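Local coordinates for putative nucleolar GTP-binding protein 1 (Plasmodium falciparum, PDB 2QU8) that binds GDP through what looks like a GTPase domain, and is probably a nucleolar GTPase, although its cellular role is not established, at residues P27-G41 / I108-C122. Numbering follows the deposited sequence.
With GDP (guanosine-5'-diphosphate), chain B.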
ATOM      1  N   PRO A  27      12.402   8.720  -6.149  1.00 36.72           N
ATOM      2  CA  PRO A  27      12.201   8.354  -4.736  1.00 36.61           C
ATOM      3  C   PRO A  27      11.619   9.479  -3.869  1.00 36.43           C
ATOM      4  O   PRO A  27      11.179   9.223  -2.745  1.00 36.95           O
ATOM      5  CB  PRO A  27      13.614   8.002  -4.269  1.00 36.55           C
ATOM      6  CG  PRO A  27      14.495   8.856  -5.112  1.00 37.12           C
ATOM      7  CD  PRO A  27      13.829   8.921  -6.463  1.00 36.67           C
ATOM      8  N   HIS A  28      11.599  10.700  -4.400  1.00 35.86           N
ATOM      9  CA  HIS A  28      11.154  11.873  -3.648  1.00 35.36           C
ATOM     10  C   HIS A  28       9.680  12.230  -3.872  1.00 34.45           C
ATOM     11  O   HIS A  28       9.068  12.906  -3.040  1.00 34.79           O
ATOM     12  CB  HIS A  28      12.042  13.080  -3.979  1.00 36.01           C
ATOM     13  CG  HIS A  28      13.513  12.794  -3.911  1.00 37.36           C
ATOM     14  ND1 HIS A  28      14.226  12.825  -2.732  1.00 39.34           N
ATOM     15  CD2 HIS A  28      14.410  12.492  -4.884  1.00 39.49           C
ATOM     16  CE1 HIS A  28      15.495  12.544  -2.978  1.00 39.99           C
ATOM     17  NE2 HIS A  28      15.633  12.341  -4.276  1.00 39.80           N
ATOM     18  N   LYS A  29       9.107  11.773  -4.984  1.00 32.92           N
ATOM     19  CA  LYS A  29       7.702  12.048  -5.293  1.00 31.81           C
ATOM     20  C   LYS A  29       6.789  11.290  -4.330  1.00 30.17           C
ATOM     21  O   LYS A  29       7.035  10.129  -4.022  1.00 29.57           O
ATOM     22  CB  LYS A  29       7.372  11.677  -6.749  1.00 31.68           C
ATOM     23  CG  LYS A  29       6.096  12.339  -7.312  1.00 33.22           C
ATOM     24  CD  LYS A  29       5.721  11.810  -8.701  1.00 33.03           C
ATOM     25  CE  LYS A  29       4.795  12.764  -9.456  1.00 35.59           C
ATOM     26  NZ  LYS A  29       4.155  12.139 -10.673  1.00 37.25           N
ATOM     27  N   LYS A  30       5.741  11.959  -3.857  1.00 29.00           N
ATOM     28  CA  LYS A  30       4.708  11.314  -3.047  1.00 28.18           C
ATOM     29  C   LYS A  30       4.170  10.075  -3.773  1.00 27.38           C
ATOM     30  O   LYS A  30       3.777  10.147  -4.940  1.00 27.04           O
ATOM     31  CB  LYS A  30       3.581  12.293  -2.735  1.00 28.36           C
ATOM     32  CG  LYS A  30       4.021  13.494  -1.906  1.00 29.76           C
ATOM     33  CD  LYS A  30       2.850  14.412  -1.580  1.00 33.19           C
ATOM     34  CE  LYS A  30       2.409  15.222  -2.781  1.00 34.68           C
ATOM     35  NZ  LYS A  30       3.507  16.100  -3.296  1.00 37.50           N
ATOM     36  N   THR A  31       4.172   8.942  -3.079  1.00 26.33           N
ATOM     37  CA  THR A  31       3.885   7.662  -3.709  1.00 25.21           C
ATOM     38  C   THR A  31       2.906   6.808  -2.915  1.00 24.73           C
ATOM     39  O   THR A  31       3.021   6.681  -1.693  1.00 24.69           O
ATOM     40  CB  THR A  31       5.200   6.841  -3.900  1.00 25.33           C
ATOM     41  OG1 THR A  31       6.146   7.602  -4.658  1.00 24.78           O
ATOM     42  CG2 THR A  31       4.939   5.499  -4.608  1.00 24.95           C
ATOM     43  N   ILE A  32       1.957   6.201  -3.616  1.00 23.82           N
ATOM     44  CA  ILE A  32       1.233   5.063  -3.057  1.00 23.24           C
ATOM     45  C   ILE A  32       1.910   3.768  -3.544  1.00 22.80           C
ATOM     46  O   ILE A  32       2.051   3.533  -4.743  1.00 23.00           O
ATOM     47  CB  ILE A  32      -0.275   5.090  -3.412  1.00 23.37           C
ATOM     48  CG1 ILE A  32      -0.936   6.367  -2.861  1.00 23.06           C
ATOM     49  CG2 ILE A  32      -0.985   3.877  -2.844  1.00 23.33           C
ATOM     50  CD1 ILE A  32      -2.304   6.625  -3.464  1.00 21.07           C
ATOM     51  N   ILE A  33       2.354   2.952  -2.600  1.00 22.45           N
ATOM     52  CA  ILE A  33       2.970   1.668  -2.917  1.00 22.53           C
ATOM     53  C   ILE A  33       1.914   0.592  -2.783  1.00 22.19           C
ATOM     54  O   ILE A  33       1.429   0.335  -1.683  1.00 22.43           O
ATOM     55  CB  ILE A  33       4.161   1.371  -1.971  1.00 22.63           C
ATOM     56  CG1 ILE A  33       5.209   2.482  -2.095  1.00 22.96           C
ATOM     57  CG2 ILE A  33       4.761  -0.034  -2.264  1.00 22.59           C
ATOM     58  CD1 ILE A  33       6.115   2.637  -0.864  1.00 24.57           C
ATOM     59  N   LEU A  34       1.540  -0.025  -3.901  1.00 22.60           N
ATOM     60  CA  LEU A  34       0.534  -1.079  -3.863  1.00 22.75           C
ATOM     61  C   LEU A  34       1.127  -2.423  -3.471  1.00 22.75           C
ATOM     62  O   LEU A  34       2.189  -2.822  -3.967  1.00 22.60           O
ATOM     63  CB  LEU A  34      -0.207  -1.196  -5.195  1.00 22.57           C
ATOM     64  CG  LEU A  34      -1.211  -0.086  -5.513  1.00 22.53           C
ATOM     65  CD1 LEU A  34      -1.516  -0.108  -7.006  1.00 22.00           C
ATOM     66  CD2 LEU A  34      -2.485  -0.239  -4.677  1.00 21.55           C
ATOM     67  N   SER A  35       0.409  -3.122  -2.597  1.00 22.72           N
ATOM     68  CA  SER A  35       0.798  -4.452  -2.138  1.00 23.29           C
ATOM     69  C   SER A  35      -0.454  -5.296  -1.885  1.00 23.07           C
ATOM     70  O   SER A  35      -1.550  -4.761  -1.723  1.00 23.28           O
ATOM     71  CB  SER A  35       1.660  -4.328  -0.878  1.00 23.55           C
ATOM     72  OG  SER A  35       2.070  -5.597  -0.393  1.00 25.87           O
ATOM     73  N   GLY A  36      -0.292  -6.614  -1.858  1.00 23.10           N
ATOM     74  CA  GLY A  36      -1.420  -7.525  -1.746  1.00 22.96           C
ATOM     75  C   GLY A  36      -1.250  -8.725  -2.653  1.00 22.86           C
ATOM     76  O   GLY A  36      -0.478  -8.675  -3.615  1.00 23.12           O
ATOM     77  N   ALA A  37      -1.974  -9.800  -2.349  1.00 22.75           N
ATOM     78  CA  ALA A  37      -1.876 -11.060  -3.094  1.00 22.47           C
ATOM     79  C   ALA A  37      -2.204 -10.892  -4.580  1.00 22.53           C
ATOM     80  O   ALA A  37      -2.813  -9.891  -4.971  1.00 21.88           O
ATOM     81  CB  ALA A  37      -2.769 -12.111  -2.465  1.00 22.88           C
ATOM     82  N   PRO A  38      -1.758 -11.853  -5.426  1.00 22.76           N
ATOM     83  CA  PRO A  38      -2.180 -11.811  -6.819  1.00 22.66           C
ATOM     84  C   PRO A  38      -3.704 -11.808  -6.951  1.00 22.67           C
ATOM     85  O   PRO A  38      -4.394 -12.498  -6.202  1.00 22.15           O
ATOM     86  CB  PRO A  38      -1.592 -13.100  -7.406  1.00 22.50           C
ATOM     87  CG  PRO A  38      -0.403 -13.397  -6.532  1.00 22.98           C
ATOM     88  CD  PRO A  38      -0.863 -12.998  -5.157  1.00 22.49           C
ATOM     89  N   ASN A  39      -4.191 -11.002  -7.892  1.00 23.10           N
ATOM     90  CA  ASN A  39      -5.603 -10.944  -8.297  1.00 24.18           C
ATOM     91  C   ASN A  39      -6.557 -10.293  -7.293  1.00 23.41           C
ATOM     92  O   ASN A  39      -7.766 -10.530  -7.327  1.00 23.86           O
ATOM     93  CB  ASN A  39      -6.107 -12.313  -8.773  1.00 24.75           C
ATOM     94  CG  ASN A  39      -5.307 -12.828  -9.959  1.00 27.76           C
ATOM     95  OD1 ASN A  39      -4.567 -13.798  -9.842  1.00 32.71           O
ATOM     96  ND2 ASN A  39      -5.417 -12.146 -11.088  1.00 30.15           N
ATOM     97  N   VAL A  40      -6.008  -9.446  -6.433  1.00 22.79           N
ATOM     98  CA  VAL A  40      -6.839  -8.720  -5.450  1.00 22.56           C
ATOM     99  C   VAL A  40      -7.347  -7.385  -5.964  1.00 22.43           C
ATOM    100  O   VAL A  40      -8.211  -6.783  -5.336  1.00 23.13           O
ATOM    101  CB  VAL A  40      -6.133  -8.522  -4.081  1.00 22.08           C
ATOM    102  CG1 VAL A  40      -5.805  -9.860  -3.465  1.00 21.89           C
ATOM    103  CG2 VAL A  40      -4.888  -7.619  -4.215  1.00 21.13           C
ATOM    104  N   GLY A  41      -6.806  -6.934  -7.096  1.00 22.82           N
ATOM    105  CA  GLY A  41      -7.221  -5.671  -7.736  1.00 22.66           C
ATOM    106  C   GLY A  41      -6.210  -4.536  -7.694  1.00 22.48           C
ATOM    107  O   GLY A  41      -6.583  -3.366  -7.828  1.00 22.40           O
ATOM    108  N   ILE A 108      11.202   4.678  -0.399  1.00 34.87           N
ATOM    109  CA  ILE A 108      10.624   5.788  -1.176  1.00 34.46           C
ATOM    110  C   ILE A 108       9.723   6.652  -0.280  1.00 33.79           C
ATOM    111  O   ILE A 108       9.321   6.219   0.799  1.00 33.80           O
ATOM    112  CB  ILE A 108       9.794   5.253  -2.389  1.00 34.85           C
ATOM    113  CG1 ILE A 108      10.612   4.273  -3.244  1.00 35.38           C
ATOM    114  CG2 ILE A 108       9.227   6.387  -3.247  1.00 35.49           C
ATOM    115  CD1 ILE A 108      11.522   4.886  -4.281  1.00 36.38           C
ATOM    116  N   ASN A 109       9.414   7.867  -0.736  1.00 32.77           N
ATOM    117  CA  ASN A 109       8.494   8.779  -0.047  1.00 32.05           C
ATOM    118  C   ASN A 109       7.049   8.298  -0.233  1.00 31.59           C
ATOM    119  O   ASN A 109       6.282   8.884  -0.999  1.00 31.68           O
ATOM    120  CB  ASN A 109       8.696  10.208  -0.586  1.00 31.93           C
ATOM    121  CG  ASN A 109       7.745  11.237   0.033  1.00 32.12           C
ATOM    122  OD1 ASN A 109       7.118  10.997   1.060  1.00 32.57           O
ATOM    123  ND2 ASN A 109       7.645  12.396  -0.605  1.00 31.60           N
ATOM    124  N   GLY A 110       6.679   7.226   0.466  1.00 31.21           N
ATOM    125  CA  GLY A 110       5.393   6.575   0.212  1.00 30.37           C
ATOM    126  C   GLY A 110       4.544   6.098   1.379  1.00 30.00           C
ATOM    127  O   GLY A 110       5.019   5.965   2.515  1.00 29.96           O
ATOM    128  N   VAL A 111       3.271   5.857   1.074  1.00 28.74           N
ATOM    129  CA  VAL A 111       2.330   5.202   1.970  1.00 28.16           C
ATOM    130  C   VAL A 111       1.974   3.862   1.312  1.00 27.58           C
ATOM    131  O   VAL A 111       1.881   3.786   0.090  1.00 27.41           O
ATOM    132  CB  VAL A 111       1.059   6.078   2.185  1.00 27.90           C
ATOM    133  CG1 VAL A 111       0.372   6.401   0.859  1.00 28.42           C
ATOM    134  CG2 VAL A 111       0.080   5.417   3.131  1.00 28.64           C
ATOM    135  N   ILE A 112       1.798   2.812   2.106  1.00 26.92           N
ATOM    136  CA  ILE A 112       1.453   1.494   1.552  1.00 26.64           C
ATOM    137  C   ILE A 112      -0.049   1.373   1.420  1.00 25.95           C
ATOM    138  O   ILE A 112      -0.786   1.722   2.344  1.00 26.40           O
ATOM    139  CB  ILE A 112       1.940   0.319   2.450  1.00 26.68           C
ATOM    140  CG1 ILE A 112       3.366   0.554   2.959  1.00 26.95           C
ATOM    141  CG2 ILE A 112       1.803  -1.053   1.724  1.00 27.02           C
ATOM    142  CD1 ILE A 112       4.432   0.698   1.871  1.00 27.38           C
ATOM    143  N   LEU A 113      -0.511   0.909   0.265  1.00 24.77           N
ATOM    144  CA  LEU A 113      -1.884   0.449   0.153  1.00 23.83           C
ATOM    145  C   LEU A 113      -1.842  -1.065  -0.030  1.00 23.55           C
ATOM    146  O   LEU A 113      -1.512  -1.552  -1.112  1.00 23.19           O
ATOM    147  CB  LEU A 113      -2.628   1.135  -1.001  1.00 23.67           C
ATOM    148  CG  LEU A 113      -4.075   0.700  -1.295  1.00 23.39           C
ATOM    149  CD1 LEU A 113      -4.979   0.710  -0.056  1.00 22.34           C
ATOM    150  CD2 LEU A 113      -4.672   1.577  -2.382  1.00 23.70           C
ATOM    151  N   PHE A 114      -2.146  -1.787   1.047  1.00 23.21           N
ATOM    152  CA  PHE A 114      -2.234  -3.244   1.033  1.00 22.94           C
ATOM    153  C   PHE A 114      -3.684  -3.644   0.831  1.00 23.09           C
ATOM    154  O   PHE A 114      -4.546  -3.387   1.683  1.00 22.89           O
ATOM    155  CB  PHE A 114      -1.662  -3.888   2.317  1.00 22.75           C
ATOM    156  CG  PHE A 114      -1.562  -5.397   2.241  1.00 22.43           C
ATOM    157  CD1 PHE A 114      -0.386  -6.010   1.809  1.00 23.67           C
ATOM    158  CD2 PHE A 114      -2.652  -6.201   2.565  1.00 23.16           C
ATOM    159  CE1 PHE A 114      -0.296  -7.405   1.720  1.00 22.83           C
ATOM    160  CE2 PHE A 114      -2.573  -7.593   2.476  1.00 23.52           C
ATOM    161  CZ  PHE A 114      -1.394  -8.192   2.057  1.00 23.23           C
ATOM    162  N   ILE A 115      -3.943  -4.280  -0.305  1.00 22.67           N
ATOM    163  CA  ILE A 115      -5.291  -4.634  -0.686  1.00 22.86           C
ATOM    164  C   ILE A 115      -5.601  -6.089  -0.348  1.00 23.40           C
ATOM    165  O   ILE A 115      -4.845  -7.000  -0.708  1.00 22.94           O
ATOM    166  CB  ILE A 115      -5.564  -4.352  -2.183  1.00 22.67           C
ATOM    167  CG1 ILE A 115      -5.305  -2.865  -2.495  1.00 22.29           C
ATOM    168  CG2 ILE A 115      -6.995  -4.783  -2.554  1.00 22.71           C
ATOM    169  CD1 ILE A 115      -5.569  -2.440  -3.935  1.00 23.14           C
ATOM    170  N   ILE A 116      -6.710  -6.270   0.368  1.00 23.50           N
ATOM    171  CA  ILE A 116      -7.292  -7.569   0.651  1.00 24.01           C
ATOM    172  C   ILE A 116      -8.582  -7.691  -0.154  1.00 24.66           C
ATOM    173  O   ILE A 116      -9.480  -6.847  -0.050  1.00 24.78           O
ATOM    174  CB  ILE A 116      -7.600  -7.753   2.173  1.00 24.31           C
ATOM    175  CG1 ILE A 116      -6.309  -7.713   3.006  1.00 23.91           C
ATOM    176  CG2 ILE A 116      -8.384  -9.058   2.435  1.00 24.58           C
ATOM    177  CD1 ILE A 116      -6.525  -7.667   4.521  1.00 23.77           C
ATOM    178  N   ASP A 117      -8.645  -8.733  -0.975  1.00 24.61           N
ATOM    179  CA  ASP A 117      -9.867  -9.139  -1.663  1.00 24.95           C
ATOM    180  C   ASP A 117     -10.759  -9.936  -0.693  1.00 25.09           C
ATOM    181  O   ASP A 117     -10.549 -11.136  -0.476  1.00 24.49           O
ATOM    182  CB  ASP A 117      -9.488  -9.964  -2.907  1.00 24.51           C
ATOM    183  CG  ASP A 117     -10.688 -10.579  -3.614  1.00 25.63           C
ATOM    184  OD1 ASP A 117     -11.845 -10.204  -3.318  1.00 25.16           O
ATOM    185  OD2 ASP A 117     -10.465 -11.446  -4.480  1.00 25.06           O
ATOM    186  N   ILE A 118     -11.746  -9.259  -0.096  1.00 25.59           N
ATOM    187  CA  ILE A 118     -12.628  -9.901   0.890  1.00 25.88           C
ATOM    188  C   ILE A 118     -13.653 -10.857   0.291  1.00 26.56           C
ATOM    189  O   ILE A 118     -14.329 -11.566   1.027  1.00 27.17           O
ATOM    190  CB  ILE A 118     -13.367  -8.885   1.814  1.00 25.91           C
ATOM    191  CG1 ILE A 118     -14.175  -7.854   1.012  1.00 25.40           C
ATOM    192  CG2 ILE A 118     -12.396  -8.254   2.807  1.00 25.68           C
ATOM    193  CD1 ILE A 118     -15.300  -7.187   1.847  1.00 25.55           C
ATOM    194  N   SER A 119     -13.775 -10.871  -1.034  1.00 27.15           N
ATOM    195  CA  SER A 119     -14.588 -11.880  -1.715  1.00 27.61           C
ATOM    196  C   SER A 119     -13.847 -13.222  -1.881  1.00 28.21           C
ATOM    197  O   SER A 119     -14.473 -14.248  -2.176  1.00 28.64           O
ATOM    198  CB  SER A 119     -15.071 -11.366  -3.076  1.00 27.48           C
ATOM    199  OG  SER A 119     -14.043 -11.407  -4.057  1.00 27.38           O
ATOM    200  N   GLU A 120     -12.524 -13.190  -1.702  1.00 28.44           N
ATOM    201  CA  GLU A 120     -11.625 -14.354  -1.826  1.00 29.18           C
ATOM    202  C   GLU A 120     -11.525 -14.962  -3.238  1.00 29.26           C
ATOM    203  O   GLU A 120     -10.907 -16.012  -3.416  1.00 29.52           O
ATOM    204  CB  GLU A 120     -11.934 -15.422  -0.764  1.00 29.27           C
ATOM    205  CG  GLU A 120     -11.696 -14.944   0.657  1.00 29.67           C
ATOM    206  CD  GLU A 120     -12.277 -15.870   1.716  1.00 29.91           C
ATOM    207  OE1 GLU A 120     -13.069 -16.768   1.369  1.00 33.77           O
ATOM    208  OE2 GLU A 120     -11.946 -15.687   2.903  1.00 30.31           O
ATOM    209  N   GLN A 121     -12.111 -14.288  -4.230  1.00 29.46           N
ATOM    210  CA  GLN A 121     -12.038 -14.700  -5.641  1.00 29.37           C
ATOM    211  C   GLN A 121     -10.598 -14.755  -6.173  1.00 28.90           C
ATOM    212  O   GLN A 121     -10.324 -15.462  -7.149  1.00 28.26           O
ATOM    213  CB  GLN A 121     -12.900 -13.787  -6.527  1.00 29.55           C
ATOM    214  CG  GLN A 121     -14.421 -13.921  -6.305  1.00 30.36           C
ATOM    215  CD  GLN A 121     -15.266 -13.225  -7.390  1.00 31.31           C
ATOM    216  OE1 GLN A 121     -14.749 -12.518  -8.255  1.00 33.99           O
ATOM    217  NE2 GLN A 121     -16.572 -13.434  -7.338  1.00 34.26           N
ATOM    218  N   CYS A 122      -9.697 -14.015  -5.515  1.00 27.87           N
ATOM    219  CA  CYS A 122      -8.269 -13.995  -5.844  1.00 27.47           C
ATOM    220  C   CYS A 122      -7.612 -15.363  -5.651  1.00 27.31           C
ATOM    221  O   CYS A 122      -6.521 -15.613  -6.162  1.00 26.99           O
ATOM    222  CB  CYS A 122      -7.534 -12.959  -4.984  1.00 27.17           C
ATOM    223  SG  CYS A 122      -7.476 -13.357  -3.212  1.00 26.68           S
TER
HETATM  224  PB  GDP B 229      -3.905  -7.678  -9.370  1.00 22.92           P
HETATM  225  O1B GDP B 229      -3.284  -8.957  -9.908  1.00 21.35           O
HETATM  226  O2B GDP B 229      -3.608  -7.584  -7.898  1.00 20.98           O
HETATM  227  O3B GDP B 229      -3.240  -6.548 -10.090  1.00 23.39           O
HETATM  228  O3A GDP B 229      -5.492  -7.692  -9.596  1.00 22.47           O
HETATM  229  PA  GDP B 229      -6.234  -7.249 -10.966  1.00 22.99           P
HETATM  230  O1A GDP B 229      -5.486  -7.796 -12.168  1.00 22.60           O
HETATM  231  O2A GDP B 229      -6.364  -5.759 -11.045  1.00 23.61           O
HETATM  232  O5' GDP B 229      -7.643  -7.978 -10.770  1.00 22.92           O
HETATM  233  C5' GDP B 229      -7.721  -9.410 -10.817  1.00 24.53           C
HETATM  234  C4' GDP B 229      -9.107  -9.851 -11.266  1.00 25.38           C
HETATM  235  O4' GDP B 229     -10.089  -9.286 -10.386  1.00 25.70           O
HETATM  236  C3' GDP B 229      -9.449  -9.331 -12.656  1.00 25.73           C
HETATM  237  O3' GDP B 229     -10.236 -10.307 -13.337  1.00 25.70           O
HETATM  238  C2' GDP B 229     -10.281  -8.100 -12.374  1.00 25.29           C
HETATM  239  O2' GDP B 229     -11.129  -7.758 -13.470  1.00 25.68           O
HETATM  240  C1' GDP B 229     -11.041  -8.522 -11.130  1.00 25.63           C
HETATM  241  N9  GDP B 229     -11.466  -7.414 -10.253  1.00 25.52           N
HETATM  242  C8  GDP B 229     -10.756  -6.299  -9.987  1.00 25.79           C
HETATM  243  N7  GDP B 229     -11.428  -5.503  -9.120  1.00 25.73           N
HETATM  244  C5  GDP B 229     -12.589  -6.118  -8.820  1.00 25.35           C
HETATM  245  C6  GDP B 229     -13.757  -5.825  -7.957  1.00 25.38           C
HETATM  246  O6  GDP B 229     -13.796  -4.762  -7.296  1.00 25.62           O
HETATM  247  N1  GDP B 229     -14.762  -6.719  -7.922  1.00 25.57           N
HETATM  248  C2  GDP B 229     -14.735  -7.869  -8.630  1.00 26.22           C
HETATM  249  N2  GDP B 229     -15.785  -8.724  -8.535  1.00 25.98           N
HETATM  250  N3  GDP B 229     -13.686  -8.201  -9.432  1.00 26.31           N
HETATM  251  C4  GDP B 229     -12.604  -7.384  -9.562  1.00 25.23           C
HETATM  252  O   HOH W   1      -3.898  -9.479  -0.307  1.00 24.23           O
HETATM  253  O   HOH W   2      -4.158 -14.742  -4.871  1.00 25.92           O
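Two neighbouring parallel strands at the middle of a P-loop GTPase sheet, 30-35 and 110-117, meet here, the first running into what is probably the Walker A loop. Backbone bonds alternate from T31 N to N109 O as far as I115 N to S35 O, pairing I33 with I112 on one face and L34 with L113 on the other. On the latter face L34 CD2 touches both L113 CD2 (3.7 Å) and I115 CD1. At the start of the ladder N109, with CG anti to its backbone N (chi1 178°), reaches back to the loop: ND2 gives H28 O a nearly straight bond (2.9 Å, 177°) in its own amide plane, though above that of the carbonyl, while OD1 is held by Q207 of helix 192-222.

Next along the chain from S35, G36 CA lies over one face of the F114 ring, 4.0 Å from its centroid, a CH-pi contact. S35 OG comes to the edge of that ring, near its plane, 3.3 Å from F114 CD1, and hydrogen-bonds to L87 O. V40 lies along one side of strand 110-117, with CG2 against I115 CG2 and CG1 on D117 CB (3.7 Å). Water 1 joins A37 N to I115 O, and water 2 links P38 O with C122 O. The loop thus appears to be seated on segment 108-122 by apolar contacts and two bridging waters, while its amides N39 N and G41 N hydrogen-bond to GDP O1B and O3A.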